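Local coordinates for prolyl oligopeptidase (Galerina marginata, PDB 5N4B), which cleaves peptide bonds after proline and macrocyclises the trimmed peptide in the biosynthesis of the amanitin toxins, at residues Y100-K114 against D125-V137. The protein carries 1 engineered substitution. Sequence-based numbering, arbitrary orientation.
Sequences YNRGLQSQSVLYRSK and DDNVGDVFFDPNV
Asp125 lies flat over one face of the Tyr100 ring, its carboxylate plane only 14° from that of the ring and its CB in CH-pi contact, 3.8 Å from the ring centroid. Its OD1 forms a salt bridge with Arg447 and its OD2 accepts a hydrogen bond from Trp98 NE1; these probably offset the charge and let the carboxylate lie over the ring. Next along the helical turn, Asp126 brings OD1 to the edge of the Tyr111 ring and accepts a 2.6 Å hydrogen bond from its OH, on the syn side; Val131 CG2 packs against the same phenol. At the far end Lys114, long and flexible enough to span the carbonyls of Asn127 and Val128, bends at chi4 (-76°) and places NZ 2.7 Å from Asp130 OD1, a salt bridge near the surface. Leu110 CD2 meets the edge of the Phe132 ring, 3.8 Å from Phe132 CD2, while Leu110 O accepts from both Phe132 N and Phe133 N. Beyond, an asparagine suits position 136 because Asn136 ND2 can donate to both Gln107 O (2.9 Å) and Asp134 OD1, which holds the amide in place. Phe132 and Phe133 both stand opposite Leu110, a classic beta bulge, here joining the last two strands of a four-stranded antiparallel blade of the beta-propeller.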
# COMPACT_ATOMS: atom_id res chain seq x y z
N TYR A 100 18.46 -3.96 6.85
CA TYR A 100 19.17 -5.03 6.17
C TYR A 100 18.45 -6.35 6.41
O TYR A 100 18.12 -6.66 7.55
CB TYR A 100 20.64 -5.16 6.65
CG TYR A 100 21.42 -6.33 6.08
CD1 TYR A 100 21.65 -6.44 4.72
CD2 TYR A 100 21.86 -7.33 6.89
CE1 TYR A 100 22.34 -7.51 4.20
CE2 TYR A 100 22.57 -8.41 6.37
CZ TYR A 100 22.77 -8.47 5.02
OH TYR A 100 23.47 -9.57 4.55
N ASN A 101 18.19 -7.10 5.33
CA ASN A 101 17.60 -8.44 5.38
C ASN A 101 18.61 -9.38 4.74
O ASN A 101 19.03 -9.16 3.61
CB ASN A 101 16.28 -8.44 4.62
CG ASN A 101 15.45 -9.66 4.91
OD1 ASN A 101 15.93 -10.79 4.80
ND2 ASN A 101 14.20 -9.44 5.31
N ARG A 102 18.98 -10.44 5.46
CA ARG A 102 19.91 -11.42 4.94
C ARG A 102 19.39 -12.12 3.69
O ARG A 102 20.20 -12.65 2.92
CB ARG A 102 20.27 -12.45 6.02
CG ARG A 102 21.06 -11.86 7.17
CD ARG A 102 21.05 -12.75 8.45
NE ARG A 102 21.65 -14.06 8.25
CZ ARG A 102 22.94 -14.32 8.45
NH1 ARG A 102 23.80 -13.39 8.85
NH2 ARG A 102 23.38 -15.56 8.27
N GLY A 103 18.08 -12.16 3.51
CA GLY A 103 17.46 -12.68 2.29
C GLY A 103 16.02 -13.11 2.49
O GLY A 103 15.13 -12.70 1.74
N LEU A 104 15.79 -13.96 3.51
CA LEU A 104 14.50 -14.58 3.76
C LEU A 104 13.98 -14.28 5.15
O LEU A 104 13.08 -14.97 5.62
CB LEU A 104 14.57 -16.08 3.51
CG LEU A 104 14.91 -16.48 2.06
CD1 LEU A 104 15.20 -17.96 1.96
CD2 LEU A 104 13.84 -16.05 1.09
N GLN A 105 14.51 -13.27 5.82
CA GLN A 105 14.00 -12.93 7.15
C GLN A 105 12.62 -12.30 7.05
O GLN A 105 12.32 -11.52 6.13
CB GLN A 105 14.98 -12.00 7.89
CG GLN A 105 16.38 -12.59 8.12
CD GLN A 105 17.24 -11.59 8.77
OE1 GLN A 105 17.90 -10.79 8.11
NE2 GLN A 105 17.28 -11.63 10.09
N SER A 106 11.80 -12.59 8.04
CA SER A 106 10.42 -12.12 8.00
C SER A 106 10.34 -10.64 8.29
O SER A 106 9.43 -9.97 7.81
CB SER A 106 9.57 -12.89 8.98
OG SER A 106 9.41 -14.24 8.51
N GLN A 107 11.28 -10.12 9.07
CA GLN A 107 11.38 -8.68 9.31
C GLN A 107 12.85 -8.29 9.12
O GLN A 107 13.75 -8.98 9.60
CB GLN A 107 10.90 -8.24 10.70
CG GLN A 107 9.45 -8.62 11.03
CD GLN A 107 9.01 -8.13 12.39
OE1 GLN A 107 8.75 -6.95 12.58
NE2 GLN A 107 8.92 -9.04 13.32
N SER A 108 13.07 -7.19 8.44
CA SER A 108 14.40 -6.68 8.24
C SER A 108 14.89 -6.02 9.53
O SER A 108 14.11 -5.61 10.39
CB SER A 108 14.45 -5.70 7.08
OG SER A 108 14.03 -6.40 5.93
N VAL A 109 16.21 -5.92 9.65
CA VAL A 109 16.88 -5.52 10.88
C VAL A 109 17.53 -4.16 10.70
O VAL A 109 18.18 -3.90 9.69
CB VAL A 109 17.94 -6.57 11.28
CG1 VAL A 109 18.68 -6.17 12.51
CG2 VAL A 109 17.22 -7.92 11.46
N LEU A 110 17.36 -3.29 11.69
CA LEU A 110 17.92 -1.95 11.65
C LEU A 110 19.35 -1.99 12.17
O LEU A 110 19.60 -2.30 13.34
CB LEU A 110 17.06 -0.99 12.47
CG LEU A 110 17.29 0.50 12.41
CD1 LEU A 110 17.35 0.99 10.95
CD2 LEU A 110 16.20 1.24 13.19
N TYR A 111 20.28 -1.60 11.32
CA TYR A 111 21.71 -1.55 11.58
C TYR A 111 22.17 -0.12 11.81
O TYR A 111 21.58 0.83 11.28
CB TYR A 111 22.48 -2.10 10.36
CG TYR A 111 22.72 -3.61 10.43
CD1 TYR A 111 21.69 -4.50 10.46
CD2 TYR A 111 23.98 -4.11 10.48
CE1 TYR A 111 21.90 -5.88 10.57
CE2 TYR A 111 24.20 -5.49 10.56
CZ TYR A 111 23.14 -6.35 10.62
OH TYR A 111 23.38 -7.71 10.74
N ARG A 112 23.21 -0.05 12.56
CA ARG A 112 23.98 1.31 12.81
C ARG A 112 25.46 1.20 12.48
O ARG A 112 26.14 0.23 12.76
CB ARG A 112 23.99 1.45 14.34
CG ARG A 112 24.76 2.66 14.90
CD ARG A 112 24.72 2.76 16.45
NE ARG A 112 25.47 3.95 16.94
CZ ARG A 112 26.80 3.98 17.19
NH1 ARG A 112 27.36 5.07 17.74
NH2 ARG A 112 27.55 2.94 16.90
N SER A 113 25.92 2.19 11.77
CA SER A 113 27.31 2.16 11.34
C SER A 113 28.25 2.09 12.54
O SER A 113 28.03 2.73 13.56
CB SER A 113 27.64 3.38 10.46
OG SER A 113 27.47 4.61 11.14
N LYS A 114 29.30 1.30 12.37
CA LYS A 114 30.35 1.22 13.38
C LYS A 114 31.04 2.55 13.54
O LYS A 114 31.37 2.95 14.67
CB LYS A 114 31.37 0.16 12.95
CG LYS A 114 30.82 -1.28 12.93
CD LYS A 114 31.87 -2.27 12.49
CE LYS A 114 31.35 -3.66 12.32
NZ LYS A 114 31.17 -4.28 13.62
N ASP A 125 27.33 -5.43 4.94
CA ASP A 125 26.56 -4.80 6.01
C ASP A 125 27.09 -5.15 7.41
O ASP A 125 27.20 -4.27 8.27
CB ASP A 125 25.10 -5.19 5.88
CG ASP A 125 24.52 -4.67 4.60
OD1 ASP A 125 24.84 -5.24 3.51
OD2 ASP A 125 23.78 -3.65 4.65
N ASP A 126 27.40 -6.42 7.66
CA ASP A 126 27.92 -6.84 8.97
C ASP A 126 29.35 -6.41 9.22
O ASP A 126 29.80 -6.44 10.37
CB ASP A 126 27.84 -8.34 9.12
CG ASP A 126 26.48 -8.77 9.48
OD1 ASP A 126 25.95 -8.28 10.51
OD2 ASP A 126 25.92 -9.60 8.73
N ASN A 127 30.07 -6.05 8.20
CA ASN A 127 31.41 -5.53 8.39
C ASN A 127 31.43 -4.04 8.62
O ASN A 127 32.43 -3.53 9.15
CB ASN A 127 32.25 -5.85 7.17
CG ASN A 127 32.61 -7.34 7.10
OD1 ASN A 127 32.90 -7.96 8.12
ND2 ASN A 127 32.54 -7.91 5.91
N VAL A 128 30.38 -3.30 8.23
CA VAL A 128 30.36 -1.86 8.40
C VAL A 128 29.34 -1.40 9.44
O VAL A 128 29.31 -0.20 9.79
CB VAL A 128 30.13 -1.10 7.08
CG1 VAL A 128 31.21 -1.42 6.02
CG2 VAL A 128 28.74 -1.38 6.53
N GLY A 129 28.50 -2.30 9.95
CA GLY A 129 27.46 -1.96 10.90
C GLY A 129 27.24 -3.05 11.91
O GLY A 129 27.75 -4.17 11.78
N ASP A 130 26.59 -2.66 12.99
CA ASP A 130 26.15 -3.59 14.03
C ASP A 130 24.63 -3.48 14.15
O ASP A 130 24.02 -2.46 13.79
CB ASP A 130 26.72 -3.22 15.44
CG ASP A 130 28.24 -2.98 15.48
OD1 ASP A 130 28.95 -3.88 15.07
OD2 ASP A 130 28.68 -1.88 15.93
N VAL A 131 23.98 -4.50 14.68
CA VAL A 131 22.55 -4.45 14.92
C VAL A 131 22.25 -3.35 15.92
O VAL A 131 22.86 -3.29 16.99
CB VAL A 131 22.03 -5.81 15.41
CG1 VAL A 131 20.58 -5.72 15.86
CG2 VAL A 131 22.24 -6.90 14.37
N PHE A 132 21.26 -2.52 15.60
CA PHE A 132 20.64 -1.61 16.55
C PHE A 132 19.27 -2.11 17.00
O PHE A 132 18.98 -2.14 18.20
CB PHE A 132 20.53 -0.15 16.01
CG PHE A 132 19.61 0.68 16.80
CD1 PHE A 132 19.83 0.87 18.14
CD2 PHE A 132 18.44 1.19 16.27
CE1 PHE A 132 18.94 1.53 18.91
CE2 PHE A 132 17.56 1.85 17.02
CZ PHE A 132 17.78 2.06 18.34
N PHE A 133 18.42 -2.54 16.07
CA PHE A 133 17.06 -2.91 16.45
C PHE A 133 16.61 -4.04 15.56
O PHE A 133 16.42 -3.86 14.34
CB PHE A 133 16.10 -1.71 16.35
CG PHE A 133 14.72 -2.00 16.83
CD1 PHE A 133 14.43 -1.92 18.18
CD2 PHE A 133 13.72 -2.39 15.97
CE1 PHE A 133 13.16 -2.19 18.68
CE2 PHE A 133 12.42 -2.66 16.51
CZ PHE A 133 12.21 -2.58 17.87
N ASP A 134 16.45 -5.22 16.15
CA ASP A 134 16.02 -6.43 15.45
C ASP A 134 14.57 -6.71 15.80
O ASP A 134 14.28 -7.25 16.88
CB ASP A 134 16.91 -7.62 15.82
CG ASP A 134 16.55 -8.88 15.07
OD1 ASP A 134 15.49 -8.87 14.41
OD2 ASP A 134 17.32 -9.86 15.15
N PRO A 135 13.61 -6.35 14.96
CA PRO A 135 12.21 -6.55 15.36
C PRO A 135 11.85 -8.01 15.51
O PRO A 135 10.81 -8.32 16.13
CB PRO A 135 11.42 -5.89 14.23
CG PRO A 135 12.31 -5.39 13.28
CD PRO A 135 13.72 -5.75 13.63
N ASN A 136 12.65 -8.93 14.97
CA ASN A 136 12.30 -10.33 15.11
C ASN A 136 12.38 -10.77 16.56
O ASN A 136 11.86 -11.85 16.88
CB ASN A 136 13.22 -11.18 14.24
CG ASN A 136 13.14 -10.83 12.77
OD1 ASN A 136 12.19 -11.20 12.07
ND2 ASN A 136 14.12 -10.13 12.27
N VAL A 137 13.07 -10.04 17.43
CA VAL A 137 13.13 -10.47 18.82
C VAL A 137 12.07 -9.81 19.70
O VAL A 137 12.08 -10.01 20.92
CB VAL A 137 14.53 -10.33 19.41
CG1 VAL A 137 15.55 -11.04 18.55
CG2 VAL A 137 14.90 -8.93 19.58
O HOH W 1 25.62 -7.86 2.91
O HOH W 2 23.78 -10.73 9.03
O HOH W 3 18.71 -10.85 12.81
O HOH W 4 12.91 -14.07 10.42
O HOH W 5 9.61 -11.80 12.89
O HOH W 6 27.05 0.13 15.49